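Side-chain contacts in uncharacterized protein (Legionella longbeachae NSW150, PDB 4JZA), which probably removes the 3-phosphate from phosphatidylinositol 3-phosphate, acting as a phosphoinositide phosphatase on lipids at the pathogen-host interface: residues 676-679 with 680-684; 751-754 with 755-758; 775-778 with 779-783. One frame throughout, in Å; residues are numbered along the deposited sequence.

Interaction 1 (676-679 with 680-684)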
ATOM      1  N   LYS A 676     -18.528  -4.250  22.102  1.00 49.44           N
ATOM      2  CA  LYS A 676     -17.728  -4.017  23.278  1.00 50.50           C
ATOM      3  C   LYS A 676     -16.860  -2.773  23.178  1.00 45.88           C
ATOM      4  O   LYS A 676     -16.600  -2.122  24.191  1.00 48.80           O
ATOM      5  CB  LYS A 676     -16.873  -5.248  23.555  1.00 56.93           C
ATOM      6  CG  LYS A 676     -15.821  -5.068  24.657  1.00 69.28           C
ATOM      7  CD  LYS A 676     -15.522  -6.371  25.403  1.00 77.47           C
ATOM      8  CE  LYS A 676     -14.745  -6.122  26.689  1.00 82.42           C
ATOM      9  NZ  LYS A 676     -14.384  -7.437  27.282  1.00 84.72           N
ATOM     10  N   LEU A 677     -16.395  -2.472  21.976  1.00 40.59           N
ATOM     11  CA  LEU A 677     -15.442  -1.394  21.739  1.00 42.68           C
ATOM     12  C   LEU A 677     -16.137  -0.037  21.829  1.00 43.57           C
ATOM     13  O   LEU A 677     -15.632   0.900  22.478  1.00 46.69           O
ATOM     14  CB  LEU A 677     -14.740  -1.565  20.354  1.00 41.27           C
ATOM     15  CG  LEU A 677     -13.814  -0.422  19.882  1.00 42.51           C
ATOM     16  CD1 LEU A 677     -12.544  -0.252  20.734  1.00 41.39           C
ATOM     17  CD2 LEU A 677     -13.463  -0.573  18.419  1.00 39.83           C
ATOM     18  N   LEU A 678     -17.286   0.053  21.158  1.00 42.45           N
ATOM     19  CA  LEU A 678     -18.162   1.221  21.200  1.00 40.04           C
ATOM     20  C   LEU A 678     -18.524   1.597  22.628  1.00 39.69           C
ATOM     21  O   LEU A 678     -18.495   2.756  22.961  1.00 40.69           O
ATOM     22  CB  LEU A 678     -19.436   0.948  20.415  1.00 38.65           C
ATOM     23  CG  LEU A 678     -20.466   2.084  20.427  1.00 40.99           C
ATOM     24  CD1 LEU A 678     -19.991   3.321  19.741  1.00 40.05           C
ATOM     25  CD2 LEU A 678     -21.764   1.678  19.788  1.00 42.33           C
ATOM     26  N   CYS A 679     -18.864   0.607  23.448  1.00 39.71           N
ATOM     27  CA  CYS A 679     -19.153   0.822  24.839  1.00 40.47           C
ATOM     28  C   CYS A 679     -17.907   1.266  25.609  1.00 40.54           C
ATOM     29  O   CYS A 679     -17.987   2.137  26.451  1.00 38.47           O
ATOM     30  CB  CYS A 679     -19.704  -0.437  25.499  1.00 41.47           C
ATOM     31  SG  CYS A 679     -21.295  -1.040  24.851  0.97 43.22           S
ATOM     32  N   ARG A 680     -16.773   0.639  25.358  1.00 44.47           N
ATOM     33  CA  ARG A 680     -15.526   0.978  26.051  1.00 45.12           C
ATOM     34  C   ARG A 680     -15.180   2.446  25.836  1.00 43.36           C
ATOM     35  O   ARG A 680     -14.823   3.142  26.797  1.00 39.66           O
ATOM     36  CB  ARG A 680     -14.386   0.118  25.553  1.00 47.64           C
ATOM     37  CG  ARG A 680     -13.016   0.659  25.924  1.00 51.17           C
ATOM     38  CD  ARG A 680     -11.938  -0.363  25.723  1.00 50.25           C
ATOM     39  NE  ARG A 680     -12.054  -1.379  26.759  1.00 55.37           N
ATOM     40  CZ  ARG A 680     -11.833  -2.672  26.558  1.00 60.05           C
ATOM     41  NH1 ARG A 680     -11.533  -3.134  25.340  1.00 58.33           N
ATOM     42  NH2 ARG A 680     -11.970  -3.513  27.568  1.00 61.87           N
ATOM     43  N   LEU A 681     -15.333   2.887  24.585  1.00 39.48           N
ATOM     44  CA  LEU A 681     -14.996   4.228  24.177  1.00 39.60           C
ATOM     45  C   LEU A 681     -16.053   5.232  24.579  1.00 40.79           C
ATOM     46  O   LEU A 681     -15.730   6.388  24.858  1.00 39.79           O
ATOM     47  CB  LEU A 681     -14.815   4.289  22.645  1.00 41.53           C
ATOM     48  CG  LEU A 681     -13.587   3.591  22.025  1.00 41.24           C
ATOM     49  CD1 LEU A 681     -13.487   3.819  20.514  1.00 41.77           C
ATOM     50  CD2 LEU A 681     -12.306   4.043  22.711  1.00 40.48           C
ATOM     51  N   VAL A 682     -17.333   4.823  24.588  1.00 40.40           N
ATOM     52  CA  VAL A 682     -18.386   5.704  25.073  1.00 35.95           C
ATOM     53  C   VAL A 682     -18.138   5.976  26.535  1.00 37.71           C
ATOM     54  O   VAL A 682     -18.231   7.099  26.973  1.00 41.29           O
ATOM     55  CB  VAL A 682     -19.751   5.145  24.783  1.00 35.29           C
ATOM     56  CG1 VAL A 682     -20.825   5.764  25.660  1.00 37.06           C
ATOM     57  CG2 VAL A 682     -20.087   5.383  23.332  1.00 35.30           C
ATOM     58  N   ALA A 683     -17.741   4.982  27.303  1.00 39.38           N
ATOM     59  CA  ALA A 683     -17.505   5.239  28.707  1.00 42.66           C
ATOM     60  C   ALA A 683     -16.309   6.150  28.903  1.00 46.22           C
ATOM     61  O   ALA A 683     -16.267   6.900  29.862  1.00 48.26           O
ATOM     62  CB  ALA A 683     -17.320   3.957  29.476  1.00 41.68           C
ATOM     63  N   ARG A 684     -15.319   6.038  28.042  1.00 48.89           N
ATOM     64  CA  ARG A 684     -14.115   6.838  28.200  1.00 54.33           C
ATOM     65  C   ARG A 684     -14.417   8.285  27.806  1.00 50.76           C
ATOM     66  O   ARG A 684     -14.004   9.213  28.495  1.00 44.34           O
ATOM     67  CB  ARG A 684     -12.910   6.233  27.447  1.00 58.97           C
ATOM     68  CG  ARG A 684     -11.935   5.533  28.393  1.00 67.84           C
ATOM     69  CD  ARG A 684     -11.603   4.092  28.017  1.00 74.19           C
ATOM     70  NE  ARG A 684     -10.311   4.031  27.349  1.00 82.80           N
ATOM     71  CZ  ARG A 684      -9.572   2.936  27.234  1.00 82.73           C
ATOM     72  NH1 ARG A 684      -9.980   1.764  27.721  1.00 74.11           N
ATOM     73  NH2 ARG A 684      -8.412   3.023  26.610  1.00 91.04           N
TER
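L677 and L681, one helical turn apart, lie alongside each other and point the same way, their CD1 methyls 4.2 Å apart. L678 and V682 repeat this one residue further on, with L678 CD1 4.1 Å from V682 CG2. These pairs form the closely packed part of the contact. Branched aliphatic side chains suit it because neither pair has a polar side-chain atom to satisfy, and outside helices finish the enclosure: L677 and L681 both rest on Y80 of helix 74-87, with helix 95-116 also against them, while V682 reaches L757 of helix 748-761. The CB bond of L677 points away from 680-684, but with CG anti to the backbone N (chi1 173°) its end comes back to L681.

The motif beneath is the opening of an alpha-helix, 676-702, whose i to i+4 backbone bonds set the spacing of every pair. R680 N donates to K676 O at 3.0 Å, L681 N to L677 O at 2.9 Å, and A683 N to C679 O at 3.0 Å.

The other flank is looser and partly exposed. Here K676 and R680 meet on the slant: K676 CE comes 3.9 Å from R680 NH2, while the positive end of the lysine, NZ, stays 4.6 Å from that same nitrogen. Long chains suit this place, the last lysine methylene lying against the guanidinium with the ammonium a little further off. R680 bends at its third torsion (chi3 -72°), and its NH2 makes a long, weak ion pair with E754 of helix 748-761, which probably eases the like-charge proximity to K676.

Interaction 2 (751-754 with 755-758)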
ATOM      1  N   ILE A 751     -15.352   1.579  34.112  1.00 54.61           N
ATOM      2  CA  ILE A 751     -15.471   0.189  33.654  1.00 57.74           C
ATOM      3  C   ILE A 751     -16.885  -0.321  33.937  1.00 52.01           C
ATOM      4  O   ILE A 751     -17.496  -1.012  33.131  1.00 49.72           O
ATOM      5  CB  ILE A 751     -14.449  -0.841  34.285  1.00 67.59           C
ATOM      6  CG1 ILE A 751     -13.280  -0.209  35.078  1.00 74.55           C
ATOM      7  CG2 ILE A 751     -13.897  -1.773  33.204  1.00 69.67           C
ATOM      8  CD1 ILE A 751     -11.929  -0.165  34.381  1.00 73.71           C
ATOM      9  N   ARG A 752     -17.411   0.008  35.102  1.00 52.58           N
ATOM     10  CA  ARG A 752     -18.789  -0.372  35.447  1.00 50.78           C
ATOM     11  C   ARG A 752     -19.770   0.165  34.384  1.00 48.45           C
ATOM     12  O   ARG A 752     -20.639  -0.579  33.933  1.00 43.97           O
ATOM     13  CB  ARG A 752     -19.177   0.135  36.832  1.00 55.36           C
ATOM     14  CG  ARG A 752     -18.364  -0.409  38.004  1.00 61.61           C
ATOM     15  CD  ARG A 752     -18.650  -1.881  38.232  1.00 71.55           C
ATOM     16  NE  ARG A 752     -17.802  -2.480  39.273  1.00 79.28           N
ATOM     17  CZ  ARG A 752     -18.136  -2.615  40.556  1.00 83.16           C
ATOM     18  NH1 ARG A 752     -19.314  -2.177  41.003  1.00 87.07           N
ATOM     19  NH2 ARG A 752     -17.278  -3.174  41.411  1.00 78.67           N
ATOM     20  N   ILE A 753     -19.591   1.425  33.953  1.00 44.96           N
ATOM     21  CA  ILE A 753     -20.485   2.015  32.970  1.00 44.18           C
ATOM     22  C   ILE A 753     -20.258   1.341  31.613  1.00 43.52           C
ATOM     23  O   ILE A 753     -21.205   1.103  30.901  1.00 40.45           O
ATOM     24  CB  ILE A 753     -20.434   3.584  32.941  1.00 45.83           C
ATOM     25  CG1 ILE A 753     -21.601   4.220  33.665  1.00 49.28           C
ATOM     26  CG2 ILE A 753     -20.689   4.155  31.562  1.00 46.17           C
ATOM     27  CD1 ILE A 753     -21.731   3.860  35.113  1.00 55.06           C
ATOM     28  N   GLU A 754     -19.008   1.032  31.272  1.00 47.35           N
ATOM     29  CA  GLU A 754     -18.681   0.261  30.054  1.00 49.82           C
ATOM     30  C   GLU A 754     -19.528  -1.010  30.056  1.00 50.55           C
ATOM     31  O   GLU A 754     -20.219  -1.341  29.081  1.00 48.06           O
ATOM     32  CB  GLU A 754     -17.166  -0.099  29.987  1.00 51.33           C
ATOM     33  CG  GLU A 754     -16.762  -1.011  28.824  1.00 53.62           C
ATOM     34  CD  GLU A 754     -15.275  -1.397  28.785  1.00 56.76           C
ATOM     35  OE1 GLU A 754     -14.949  -2.504  28.286  1.00 66.44           O
ATOM     36  OE2 GLU A 754     -14.417  -0.606  29.220  1.00 55.98           O
ATOM     37  N   LYS A 755     -19.455  -1.712  31.175  1.00 49.97           N
ATOM     38  CA  LYS A 755     -20.074  -3.009  31.272  1.00 54.31           C
ATOM     39  C   LYS A 755     -21.581  -2.919  31.290  1.00 49.44           C
ATOM     40  O   LYS A 755     -22.240  -3.720  30.679  1.00 53.29           O
ATOM     41  CB  LYS A 755     -19.558  -3.755  32.503  1.00 59.69           C
ATOM     42  CG  LYS A 755     -18.153  -4.324  32.317  1.00 61.98           C
ATOM     43  CD  LYS A 755     -17.624  -4.772  33.660  1.00 73.41           C
ATOM     44  CE  LYS A 755     -16.317  -5.520  33.536  1.00 79.35           C
ATOM     45  NZ  LYS A 755     -16.244  -6.530  34.632  1.00 84.28           N
ATOM     46  N   ILE A 756     -22.116  -1.937  31.995  1.00 46.26           N
ATOM     47  CA  ILE A 756     -23.525  -1.718  32.023  1.00 41.33           C
ATOM     48  C   ILE A 756     -24.058  -1.383  30.659  1.00 41.24           C
ATOM     49  O   ILE A 756     -25.148  -1.803  30.301  1.00 42.46           O
ATOM     50  CB  ILE A 756     -23.857  -0.596  32.981  1.00 44.08           C
ATOM     51  CG1 ILE A 756     -23.668  -1.113  34.428  1.00 45.71           C
ATOM     52  CG2 ILE A 756     -25.291  -0.101  32.774  1.00 42.84           C
ATOM     53  CD1 ILE A 756     -23.712  -0.021  35.489  1.00 42.86           C
ATOM     54  N   LEU A 757     -23.305  -0.612  29.893  1.00 39.79           N
ATOM     55  CA  LEU A 757     -23.691  -0.313  28.539  1.00 38.26           C
ATOM     56  C   LEU A 757     -23.623  -1.508  27.572  1.00 39.18           C
ATOM     57  O   LEU A 757     -24.398  -1.570  26.636  1.00 39.00           O
ATOM     58  CB  LEU A 757     -22.817   0.790  28.009  1.00 39.49           C
ATOM     59  CG  LEU A 757     -22.961   2.207  28.524  1.00 40.41           C
ATOM     60  CD1 LEU A 757     -21.731   2.995  28.093  1.00 40.22           C
ATOM     61  CD2 LEU A 757     -24.197   2.863  27.943  1.00 42.45           C
ATOM     62  N   GLN A 758     -22.684  -2.427  27.777  1.00 42.49           N
ATOM     63  CA  GLN A 758     -22.716  -3.733  27.107  1.00 44.60           C
ATOM     64  C   GLN A 758     -24.086  -4.458  27.309  1.00 43.98           C
ATOM     65  O   GLN A 758     -24.707  -4.950  26.349  1.00 38.81           O
ATOM     66  CB  GLN A 758     -21.607  -4.655  27.629  1.00 49.76           C
ATOM     67  CG  GLN A 758     -20.345  -4.679  26.781  1.00 59.91           C
ATOM     68  CD  GLN A 758     -19.079  -5.046  27.571  1.00 65.42           C
ATOM     69  OE1 GLN A 758     -19.118  -5.482  28.721  1.00 72.30           O
ATOM     70  NE2 GLN A 758     -17.958  -4.868  26.941  1.00 72.92           N
TER
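I753 and L757 touch through I753 CG2 and L757 CD1, which stand 3.8 Å apart with the two side chains running at a slant to one another. They occupy one turn of alpha-helix 748-761, part of the helical bundle in the region of the phosphoinositide phosphatase C-terminal family, and the pairing follows the usual i to i+4 spacing.

L757 can be traced outward. Its CB lies 3.3 Å from I753 O, the oxygen that also accepts L757 N. CG, held beside the backbone N and anti to the carbonyl carbon (chi1 -71°), stays over that oxygen at 3.2 Å. CD1 then carries on to I753 CG2, whereas the CD2 branch lies against the backbone oxygen of L781 in helix 772-782. Leucine fits because its fork serves two neighbours at once, one in its own helix and one in the next. I756, a turn beyond R752, is likewise wedged between helices, against I736 and L739 of helix 731-740 and against L781.

On the more open side K755 lays its aliphatic chain along the I751 carbonyl, CG 3.5 Å from I751 O, before its ammonium end leads away; a lysine can thus be apolar near the backbone and charged at the surface. R752 sends its guanidinium elsewhere, NH1 donating to S742 O.

E754 and Q758 run side by side in the same direction. The backbones are joined by Q758 N donating to E754 O at 3.0 Å, N-H...O angle 158°. A glutamate suits position 754 because its OE1 faces R680 of helix 676-702, a long and weak ion pair. That same OE1 is 4.1 Å from Q758 NE2, with the carboxylate and amide planes 86° apart.

Interaction 3 (775-778 with 779-783)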
ATOM      1  N   ASN A 775     -37.796   1.389  31.011  1.00 35.57           N
ATOM      2  CA  ASN A 775     -37.549   2.233  29.807  1.00 36.25           C
ATOM      3  C   ASN A 775     -36.644   3.422  30.017  1.00 35.95           C
ATOM      4  O   ASN A 775     -35.967   3.843  29.079  1.00 37.30           O
ATOM      5  CB  ASN A 775     -38.826   2.809  29.218  1.00 37.39           C
ATOM      6  CG  ASN A 775     -39.646   1.798  28.472  1.00 39.18           C
ATOM      7  OD1 ASN A 775     -39.186   0.721  28.048  1.00 42.57           O
ATOM      8  ND2 ASN A 775     -40.889   2.096  28.385  1.00 40.77           N
ATOM      9  N   SER A 776     -36.655   4.015  31.203  1.00 35.43           N
ATOM     10  CA  SER A 776     -35.758   5.123  31.447  1.00 36.19           C
ATOM     11  C   SER A 776     -34.329   4.603  31.603  1.00 38.18           C
ATOM     12  O   SER A 776     -33.384   5.188  31.047  1.00 38.26           O
ATOM     13  CB  SER A 776     -36.195   5.906  32.662  1.00 37.42           C
ATOM     14  OG  SER A 776     -35.227   6.824  33.006  1.00 38.20           O
ATOM     15  N   VAL A 777     -34.140   3.480  32.301  1.00 36.97           N
ATOM     16  CA  VAL A 777     -32.786   2.952  32.431  1.00 36.26           C
ATOM     17  C   VAL A 777     -32.187   2.541  31.055  1.00 37.25           C
ATOM     18  O   VAL A 777     -31.120   2.996  30.667  1.00 37.71           O
ATOM     19  CB  VAL A 777     -32.759   1.806  33.443  1.00 35.72           C
ATOM     20  CG1 VAL A 777     -31.446   1.043  33.397  1.00 35.72           C
ATOM     21  CG2 VAL A 777     -32.941   2.381  34.842  1.00 37.26           C
ATOM     22  N   TYR A 778     -32.892   1.687  30.333  1.00 36.05           N
ATOM     23  CA  TYR A 778     -32.440   1.203  29.037  1.00 34.22           C
ATOM     24  C   TYR A 778     -32.371   2.307  28.004  1.00 34.03           C
ATOM     25  O   TYR A 778     -31.370   2.461  27.269  1.00 33.17           O
ATOM     26  CB  TYR A 778     -33.380   0.112  28.500  1.00 33.31           C
ATOM     27  CG  TYR A 778     -33.359  -1.231  29.217  1.00 34.17           C
ATOM     28  CD1 TYR A 778     -32.513  -1.482  30.294  1.00 34.73           C
ATOM     29  CD2 TYR A 778     -34.204  -2.271  28.798  1.00 34.59           C
ATOM     30  CE1 TYR A 778     -32.515  -2.711  30.925  1.00 35.58           C
ATOM     31  CE2 TYR A 778     -34.189  -3.509  29.409  1.00 34.98           C
ATOM     32  CZ  TYR A 778     -33.358  -3.725  30.481  1.00 34.92           C
ATOM     33  OH  TYR A 778     -33.344  -4.956  31.099  1.00 31.70           O
ATOM     34  N   GLY A 779     -33.443   3.081  27.925  1.00 35.58           N
ATOM     35  CA  GLY A 779     -33.530   4.162  26.930  1.00 34.13           C
ATOM     36  C   GLY A 779     -32.467   5.237  27.047  1.00 32.43           C
ATOM     37  O   GLY A 779     -31.882   5.668  26.087  1.00 31.10           O
ATOM     38  N   ARG A 780     -32.222   5.701  28.250  1.00 35.29           N
ATOM     39  CA  ARG A 780     -31.233   6.769  28.434  1.00 35.58           C
ATOM     40  C   ARG A 780     -29.825   6.287  28.225  1.00 35.81           C
ATOM     41  O   ARG A 780     -29.040   6.966  27.545  1.00 35.80           O
ATOM     42  CB  ARG A 780     -31.313   7.363  29.840  1.00 35.82           C
ATOM     43  CG  ARG A 780     -32.610   8.073  30.106  1.00 35.94           C
ATOM     44  CD  ARG A 780     -32.693   9.352  29.339  1.00 36.41           C
ATOM     45  NE  ARG A 780     -33.981   9.971  29.556  1.00 37.59           N
ATOM     46  CZ  ARG A 780     -34.345  11.157  29.083  1.00 37.03           C
ATOM     47  NH1 ARG A 780     -33.533  11.861  28.370  1.00 38.72           N
ATOM     48  NH2 ARG A 780     -35.510  11.671  29.385  1.00 38.30           N
ATOM     49  N   LEU A 781     -29.489   5.155  28.859  1.00 35.27           N
ATOM     50  CA  LEU A 781     -28.195   4.559  28.670  1.00 34.12           C
ATOM     51  C   LEU A 781     -27.990   4.280  27.194  1.00 35.64           C
ATOM     52  O   LEU A 781     -26.923   4.539  26.658  1.00 36.30           O
ATOM     53  CB  LEU A 781     -28.050   3.301  29.487  1.00 34.71           C
ATOM     54  CG  LEU A 781     -27.709   3.658  30.936  1.00 36.28           C
ATOM     55  CD1 LEU A 781     -27.865   2.470  31.867  1.00 37.14           C
ATOM     56  CD2 LEU A 781     -26.299   4.182  31.055  1.00 35.53           C
ATOM     57  N   ARG A 782     -28.996   3.774  26.499  1.00 35.78           N
ATOM     58  CA  ARG A 782     -28.766   3.475  25.101  1.00 36.85           C
ATOM     59  C   ARG A 782     -28.554   4.759  24.325  1.00 36.80           C
ATOM     60  O   ARG A 782     -27.843   4.798  23.309  1.00 37.04           O
ATOM     61  CB  ARG A 782     -29.885   2.621  24.534  1.00 39.97           C
ATOM     62  CG  ARG A 782     -29.823   2.273  23.046  1.00 39.38           C
ATOM     63  CD  ARG A 782     -31.194   1.708  22.576  1.00 41.54           C
ATOM     64  NE  ARG A 782     -31.150   0.270  22.758  1.00 46.04           N
ATOM     65  CZ  ARG A 782     -31.965  -0.479  23.494  1.00 56.07           C
ATOM     66  NH1 ARG A 782     -33.083  -0.028  24.118  1.00 63.92           N
ATOM     67  NH2 ARG A 782     -31.674  -1.750  23.550  1.00 57.31           N
ATOM     68  N   SER A 783     -29.102   5.850  24.815  1.00 41.57           N
ATOM     69  CA  SER A 783     -28.915   7.140  24.114  1.00 43.16           C
ATOM     70  C   SER A 783     -27.442   7.587  24.034  1.00 41.53           C
ATOM     71  O   SER A 783     -27.118   8.407  23.198  1.00 43.66           O
ATOM     72  CB  SER A 783     -29.806   8.245  24.689  1.00 42.47           C
ATOM     73  OG  SER A 783     -29.169   9.024  25.697  1.00 43.30           O
TER
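V777 and L781 provide the apolar contact: they lie side by side, pointing the same way, with V777 CG1 4.1 Å from L781 CD1. Both are aliphatic because the flank they form is buried against helix 676-702, where L698 touches the two of them, and L781 also meets V760 of helix 748-761. In V777 the CG1 branch stands anti to the backbone N (chi1 168°) and is the one that faces L781.

Backbone hydrogen bonds come next, and they define the motif, the later turns of alpha-helix 772-782 in the C-terminal helical bundle. R782 N reaches Y778 O at 2.8 Å and L781 N reaches V777 O at 3.3 Å. G779 N donates to N775 O at 2.9 Å from well above the carbonyl plane, 45° out of it.

The polar and ionic side-chain contacts centre on E804 of helix 794-817, outside both segments. S776 OG is hydrogen-bonded to E804 OE1, and R780 NH2 is paired with E804 OE2 in a salt bridge, so a small hydroxyl and a long arginine one turn apart grip the same carboxylate. The aliphatic start of R780 also packs on S776, CG 4.1 Å from OG. R782 goes another way, its NE forming a salt bridge with E765, while its CB sits 3.1 Å from Y778 O. Within 779-783, S783 OG donates to R780 O at 2.8 Å, in the carbonyl plane and on a lone pair, a common way for a serine hydroxyl to use a preceding carbonyl.

Following the chain, interaction 1 comes first, in helix 676-702, then interaction 2 in helix 748-761 and interaction 3 in helix 772-782. Each closes only a single helical turn, and the three stand in series, with none nested in or crossing another. Space brings them together. Interactions 1 and 2 have centres about 8 Å apart and touch, C679 SG lying 3.5 Å from Q758 N. Interactions 2 and 3, about 13 Å between centres, touch through I756 CG2 and L781 CD1 at 3.7 Å. Thus 751-758 touches both of the others, joining helix 676-702 to helix 772-782, and farther along helix 676-702 L698 packs directly on V777 and L781.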